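Local coordinates for exodeoxyribonuclease III (Neisseria meningitidis, PDB 2JC4), which probably acts as a metal-dependent DNA repair nuclease of the AP/ExoA family, removing nucleotides from the 3' ends of double-stranded DNA, at residues A[1-6]-A[248-254]; A[197-201]-A[211-217]. All blocks are in the same frame, centred on the assembly; numbering follows the deposited sequence.

In the fold
Contact 1 pairs N-terminal strand 2-7 with strand 250-254 near the C-terminus, as neighbouring inner strands of one six-stranded mixed sheet, 250-254 lying beside outermost strand 229-234. Along the chain contact 2 falls between the two strands of contact 1: two irregular segments either side of helix 207-210, the second leading into strand 217-221 of the other sheet. Their centres lie about 15 Å apart, yet they touch, with A248 N 2.8 Å from T199 O, a probable hydrogen bond, and V250 CG2 3.5 Å from T199 CG2. The two sheets meet where V250 packs on T199 and D217, as expected of the DNase I-like fold, close to D246, a magnesium ligand, and H247, the predicted proton acceptor.

Contact 1: A[1-6]-A[248-254]; sequences MKITTW and APVTAEF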
loop_
_atom_site.group_PDB
_atom_site.type_symbol
_atom_site.label_atom_id
_atom_site.label_comp_id
_atom_site.label_asym_id
_atom_site.label_seq_id
_atom_site.Cartn_x
_atom_site.Cartn_y
_atom_site.Cartn_z
ATOM N N MET A 1 16.716 1.925 -7.750
ATOM C CA MET A 1 16.015 1.583 -6.465
ATOM C C MET A 1 14.658 0.947 -6.766
ATOM O O MET A 1 13.950 1.405 -7.653
ATOM C CB MET A 1 15.784 2.838 -5.671
ATOM C CG MET A 1 14.953 2.618 -4.432
ATOM S SD MET A 1 14.889 4.083 -3.423
ATOM C CE MET A 1 16.268 3.787 -2.322
ATOM N N LYS A 2 14.314 -0.114 -6.042
ATOM C CA LYS A 2 13.023 -0.794 -6.275
ATOM C C LYS A 2 12.267 -0.784 -4.978
ATOM O O LYS A 2 12.810 -1.224 -3.934
ATOM C CB LYS A 2 13.223 -2.256 -6.711
ATOM C CG LYS A 2 13.495 -2.463 -8.170
ATOM C CD LYS A 2 13.690 -3.954 -8.474
ATOM C CE LYS A 2 15.125 -4.228 -8.943
ATOM N NZ LYS A 2 15.352 -5.696 -9.182
ATOM N N ILE A 3 11.017 -0.316 -5.024
ATOM C CA ILE A 3 10.180 -0.279 -3.816
ATOM C C ILE A 3 8.917 -1.064 -4.131
ATOM O O ILE A 3 8.278 -0.783 -5.151
ATOM C CB ILE A 3 9.834 1.174 -3.416
ATOM C CG1 ILE A 3 11.114 2.051 -3.439
ATOM C CG2 ILE A 3 9.118 1.228 -2.017
ATOM C CD1 ILE A 3 10.920 3.525 -3.100
ATOM N N THR A 4 8.597 -2.052 -3.278
ATOM C CA THR A 4 7.403 -2.912 -3.412
ATOM C C THR A 4 6.446 -2.686 -2.228
ATOM O O THR A 4 6.893 -2.528 -1.085
ATOM C CB THR A 4 7.860 -4.375 -3.488
ATOM O OG1 THR A 4 8.728 -4.517 -4.635
ATOM C CG2 THR A 4 6.652 -5.392 -3.558
ATOM N N THR A 5 5.136 -2.666 -2.516
ATOM C CA THR A 5 4.091 -2.654 -1.494
ATOM C C THR A 5 3.251 -3.944 -1.649
ATOM O O THR A 5 2.982 -4.383 -2.770
ATOM C CB THR A 5 3.190 -1.377 -1.605
ATOM O OG1 THR A 5 2.139 -1.436 -0.628
ATOM C CG2 THR A 5 2.563 -1.210 -3.025
ATOM N N TRP A 6 2.871 -4.560 -0.532
ATOM C CA TRP A 6 2.112 -5.797 -0.613
ATOM C C TRP A 6 1.214 -5.963 0.581
ATOM O O TRP A 6 1.681 -5.982 1.728
ATOM C CB TRP A 6 3.064 -7.014 -0.749
ATOM C CG TRP A 6 2.333 -8.316 -1.110
ATOM C CD1 TRP A 6 1.096 -8.435 -1.669
ATOM C CD2 TRP A 6 2.827 -9.642 -0.936
ATOM N NE1 TRP A 6 0.775 -9.770 -1.838
ATOM C CE2 TRP A 6 1.823 -10.533 -1.390
ATOM C CE3 TRP A 6 4.027 -10.167 -0.449
ATOM C CZ2 TRP A 6 1.990 -11.936 -1.370
ATOM C CZ3 TRP A 6 4.191 -11.547 -0.417
ATOM C CH2 TRP A 6 3.188 -12.421 -0.872
ATOM N N ALA A 248 -1.939 -8.522 -5.023
ATOM C CA ALA A 248 -0.643 -8.745 -5.645
ATOM C C ALA A 248 0.316 -7.641 -5.196
ATOM O O ALA A 248 -0.126 -6.498 -4.982
ATOM C CB ALA A 248 -0.793 -8.680 -7.191
ATOM N N PRO A 249 1.618 -7.966 -5.077
ATOM C CA PRO A 249 2.589 -6.901 -4.791
ATOM C C PRO A 249 2.589 -5.924 -5.947
ATOM O O PRO A 249 2.261 -6.305 -7.079
ATOM C CB PRO A 249 3.947 -7.633 -4.747
ATOM C CG PRO A 249 3.623 -9.141 -4.587
ATOM C CD PRO A 249 2.235 -9.313 -5.205
ATOM N N VAL A 250 2.930 -4.662 -5.673
ATOM C CA VAL A 250 3.085 -3.671 -6.735
ATOM C C VAL A 250 4.500 -3.123 -6.533
ATOM O O VAL A 250 4.871 -2.820 -5.402
ATOM C CB VAL A 250 2.052 -2.510 -6.624
ATOM C CG1 VAL A 250 2.322 -1.448 -7.716
ATOM C CG2 VAL A 250 0.591 -3.056 -6.727
ATOM N N THR A 251 5.258 -2.992 -7.612
ATOM C CA THR A 251 6.633 -2.506 -7.526
ATOM C C THR A 251 6.870 -1.280 -8.435
ATOM O O THR A 251 6.500 -1.282 -9.617
ATOM C CB THR A 251 7.613 -3.655 -7.873
ATOM O OG1 THR A 251 7.435 -4.724 -6.951
ATOM C CG2 THR A 251 9.089 -3.179 -7.794
ATOM N N ALA A 252 7.508 -0.241 -7.879
ATOM C CA ALA A 252 8.028 0.852 -8.677
ATOM C C ALA A 252 9.545 0.782 -8.702
ATOM O O ALA A 252 10.179 0.519 -7.666
ATOM C CB ALA A 252 7.584 2.170 -8.125
ATOM N N GLU A 253 10.119 1.028 -9.883
ATOM C CA GLU A 253 11.565 1.041 -10.047
ATOM C C GLU A 253 12.021 2.419 -10.506
ATOM O O GLU A 253 11.446 3.006 -11.406
ATOM C CB GLU A 253 12.034 -0.035 -11.024
ATOM C CG GLU A 253 13.565 -0.158 -11.078
ATOM C CD GLU A 253 14.030 -1.417 -11.795
ATOM O OE1 GLU A 253 13.172 -2.212 -12.231
ATOM O OE2 GLU A 253 15.258 -1.607 -11.902
ATOM N N PHE A 254 13.064 2.907 -9.852
ATOM C CA PHE A 254 13.607 4.226 -10.083
ATOM C C PHE A 254 15.021 4.059 -10.542
ATOM O O PHE A 254 15.734 3.206 -10.017
ATOM C CB PHE A 254 13.548 5.068 -8.802
ATOM C CG PHE A 254 12.150 5.168 -8.224
ATOM C CD1 PHE A 254 11.292 6.171 -8.649
ATOM C CD2 PHE A 254 11.697 4.214 -7.314
ATOM C CE1 PHE A 254 9.993 6.264 -8.153
ATOM C CE2 PHE A 254 10.404 4.294 -6.789
ATOM C CZ PHE A 254 9.545 5.315 -7.238
#
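Hydrogen-bonded backbone pairs I3-A252 and T5-V250 alternate with the non-hydrogen-bonded pairs K2-E253 and T4-T251, the two strands running antiparallel at 166°. The ladder is regular: I3 N to A252 O and T5 N to V250 O both measure 2.9 Å, and M1 N reaches F254 O at 2.8 Å. On one face, T4 and T251 adopt matching m rotamers, which bring OG1 of T4 within 2.7 Å of OG1 of T251 in a hydrogen bond; beside them K2 CG lies 3.7 Å from E253 CG, while the E253 carboxylate pairs with R233. The other face carries I3, T5, V250 and A252, and the m rotamer of F254 brings CE2 to 3.8 Å from I3 CD1. W6, in a t rotamer, offers its five-membered ring to P249 CG, 3.7 Å from the centroid in a CH-pi contact, and its NE1 bonds to H247 O. The chemistry implies an N-terminal strand held inside its sheet by main-chain bonds, with one face apolar apart from T5, whose hydroxyl bonds to Q33.

Contact 2: A[197-201]-A[211-217]; sequences FYTWF and KLGLRID
Y198, in an m rotamer, lays one ring face over the carbonyl of G213, with CD1 3.3 Å from G213 O. G213, extended at phi/psi -153/-174, lets the segments close in: W200 O is 3.1 Å from G213 CA, where a CB would clash. Segments 197-201 and 211-217 run at 101° to each other and share a single antiparallel bridge, W200-L214, CA to CA 5.3 Å. T199 N (2.8 Å) and W200 N (3.0 Å) both donate to L214 O, and L214 N returns to W200 O at 3.0 Å: a classic beta bulge, with T199 at -119/-14. T199, chi1 p, points at the other segment; its OG1 donates to D217 OD2 at 2.7 Å and accepts from I216 N at 3.1 Å. W200, chi1 t, sets CZ3 3.6 Å from L214 CD1 and CB 3.7 Å from I216 CD1. D217 OD2 also bonds to H247 ND1, an Asp-His pair consistent with the predicted catalytic importance of D217. Just past helix 207-210, K211 takes positive phi (74/22) in a Schellman motif, F197 packs on helix 187-191, and D217 opens strand 217-221; both D217 and T199 touch V250 of strand 250-254.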
loop_
_atom_site.group_PDB
_atom_site.type_symbol
_atom_site.label_atom_id
_atom_site.label_comp_id
_atom_site.label_asym_id
_atom_site.label_seq_id
_atom_site.Cartn_x
_atom_site.Cartn_y
_atom_site.Cartn_z
ATOM N N PHE A 197 -4.776 -2.630 -14.775
ATOM C CA PHE A 197 -3.700 -3.099 -13.920
ATOM C C PHE A 197 -4.239 -3.407 -12.538
ATOM O O PHE A 197 -3.850 -2.773 -11.546
ATOM C CB PHE A 197 -2.559 -2.079 -13.857
ATOM C CG PHE A 197 -1.827 -1.946 -15.167
ATOM C CD1 PHE A 197 -2.318 -1.087 -16.160
ATOM C CD2 PHE A 197 -0.668 -2.690 -15.419
ATOM C CE1 PHE A 197 -1.651 -0.947 -17.395
ATOM C CE2 PHE A 197 0.001 -2.579 -16.646
ATOM C CZ PHE A 197 -0.484 -1.715 -17.632
ATOM N N TYR A 198 -5.140 -4.391 -12.457
ATOM C CA TYR A 198 -5.733 -4.717 -11.140
ATOM C C TYR A 198 -4.721 -5.299 -10.140
ATOM O O TYR A 198 -3.804 -6.051 -10.515
ATOM C CB TYR A 198 -6.869 -5.712 -11.301
ATOM C CG TYR A 198 -7.905 -5.307 -12.330
ATOM C CD1 TYR A 198 -8.378 -3.997 -12.408
ATOM C CD2 TYR A 198 -8.430 -6.249 -13.192
ATOM C CE1 TYR A 198 -9.377 -3.640 -13.330
ATOM C CE2 TYR A 198 -9.407 -5.889 -14.136
ATOM C CZ TYR A 198 -9.857 -4.587 -14.192
ATOM O OH TYR A 198 -10.821 -4.255 -15.119
ATOM N N THR A 199 -4.895 -4.961 -8.856
ATOM C CA THR A 199 -3.960 -5.414 -7.816
ATOM C C THR A 199 -4.641 -6.278 -6.764
ATOM O O THR A 199 -3.955 -6.888 -5.949
ATOM C CB THR A 199 -3.340 -4.200 -7.093
ATOM O OG1 THR A 199 -4.372 -3.489 -6.431
ATOM C CG2 THR A 199 -2.644 -3.225 -8.113
ATOM N N TRP A 200 -5.988 -6.271 -6.739
ATOM C CA TRP A 200 -6.763 -7.093 -5.830
ATOM C C TRP A 200 -7.776 -7.885 -6.635
ATOM O O TRP A 200 -8.376 -7.336 -7.561
ATOM C CB TRP A 200 -7.527 -6.229 -4.813
ATOM C CG TRP A 200 -8.478 -7.043 -3.998
ATOM C CD1 TRP A 200 -8.172 -7.891 -2.968
ATOM C CD2 TRP A 200 -9.896 -7.100 -4.162
ATOM N NE1 TRP A 200 -9.315 -8.470 -2.491
ATOM C CE2 TRP A 200 -10.389 -8.008 -3.204
ATOM C CE3 TRP A 200 -10.801 -6.470 -5.040
ATOM C CZ2 TRP A 200 -11.760 -8.301 -3.070
ATOM C CZ3 TRP A 200 -12.168 -6.748 -4.913
ATOM C CH2 TRP A 200 -12.635 -7.668 -3.924
ATOM N N PHE A 201 -7.903 -9.174 -6.326
ATOM C CA PHE A 201 -8.888 -10.038 -6.963
ATOM C C PHE A 201 -9.555 -10.844 -5.835
ATOM O O PHE A 201 -8.877 -11.515 -5.052
ATOM C CB PHE A 201 -8.209 -11.004 -7.956
ATOM C CG PHE A 201 -7.337 -10.330 -9.005
ATOM C CD1 PHE A 201 -6.019 -9.900 -8.682
ATOM C CD2 PHE A 201 -7.811 -10.166 -10.313
ATOM C CE1 PHE A 201 -5.218 -9.284 -9.656
ATOM C CE2 PHE A 201 -6.997 -9.549 -11.312
ATOM C CZ PHE A 201 -5.715 -9.127 -10.976
ATOM N N LYS A 211 -9.534 -12.875 -14.312
ATOM C CA LYS A 211 -8.895 -11.569 -14.636
ATOM C C LYS A 211 -9.711 -10.358 -14.123
ATOM O O LYS A 211 -9.555 -9.229 -14.618
ATOM C CB LYS A 211 -8.630 -11.422 -16.152
ATOM C CG LYS A 211 -7.916 -12.603 -16.842
ATOM C CD LYS A 211 -7.453 -12.257 -18.293
ATOM C CE LYS A 211 -6.205 -11.375 -18.314
ATOM N NZ LYS A 211 -4.972 -12.083 -17.882
ATOM N N LEU A 212 -10.559 -10.591 -13.113
ATOM C CA LEU A 212 -11.555 -9.610 -12.661
ATOM C C LEU A 212 -11.162 -9.043 -11.286
ATOM O O LEU A 212 -11.226 -9.722 -10.278
ATOM C CB LEU A 212 -12.952 -10.256 -12.627
ATOM C CG LEU A 212 -13.477 -10.718 -14.026
ATOM C CD1 LEU A 212 -14.880 -11.229 -13.928
ATOM C CD2 LEU A 212 -13.373 -9.642 -15.136
ATOM N N GLY A 213 -10.739 -7.792 -11.258
ATOM C CA GLY A 213 -10.207 -7.210 -10.022
ATOM C C GLY A 213 -10.364 -5.684 -9.944
ATOM O O GLY A 213 -11.036 -5.057 -10.786
ATOM N N LEU A 214 -9.788 -5.103 -8.889
ATOM C CA LEU A 214 -9.689 -3.655 -8.685
ATOM C C LEU A 214 -8.197 -3.244 -8.591
ATOM O O LEU A 214 -7.360 -3.995 -8.077
ATOM C CB LEU A 214 -10.418 -3.224 -7.416
ATOM C CG LEU A 214 -11.864 -3.740 -7.220
ATOM C CD1 LEU A 214 -12.314 -3.258 -5.867
ATOM C CD2 LEU A 214 -12.786 -3.223 -8.290
ATOM N N ARG A 215 -7.878 -2.067 -9.114
ATOM C CA ARG A 215 -6.577 -1.443 -8.822
ATOM C C ARG A 215 -6.715 -0.542 -7.613
ATOM O O ARG A 215 -7.122 0.621 -7.743
ATOM C CB ARG A 215 -6.015 -0.651 -10.021
ATOM C CG ARG A 215 -4.581 -0.154 -9.809
ATOM C CD ARG A 215 -4.048 0.652 -11.025
ATOM N NE ARG A 215 -4.731 1.944 -11.148
ATOM C CZ ARG A 215 -4.157 3.122 -10.862
ATOM N NH1 ARG A 215 -2.895 3.173 -10.466
ATOM N NH2 ARG A 215 -4.837 4.245 -11.001
ATOM N N ILE A 216 -6.357 -1.070 -6.444
ATOM C CA ILE A 216 -6.470 -0.323 -5.178
ATOM C C ILE A 216 -5.173 -0.181 -4.414
ATOM O O ILE A 216 -5.130 0.526 -3.385
ATOM C CB ILE A 216 -7.563 -0.937 -4.250
ATOM C CG1 ILE A 216 -7.273 -2.436 -3.972
ATOM C CG2 ILE A 216 -8.997 -0.722 -4.905
ATOM C CD1 ILE A 216 -8.298 -3.098 -3.002
ATOM N N ASP A 217 -4.131 -0.877 -4.867
ATOM C CA ASP A 217 -2.809 -0.727 -4.287
ATOM C C ASP A 217 -1.953 0.171 -5.169
ATOM O O ASP A 217 -1.741 -0.129 -6.385
ATOM C CB ASP A 217 -2.166 -2.113 -4.141
ATOM C CG ASP A 217 -2.998 -3.034 -3.267
ATOM O OD1 ASP A 217 -2.794 -2.972 -2.051
ATOM O OD2 ASP A 217 -3.793 -3.857 -3.801
#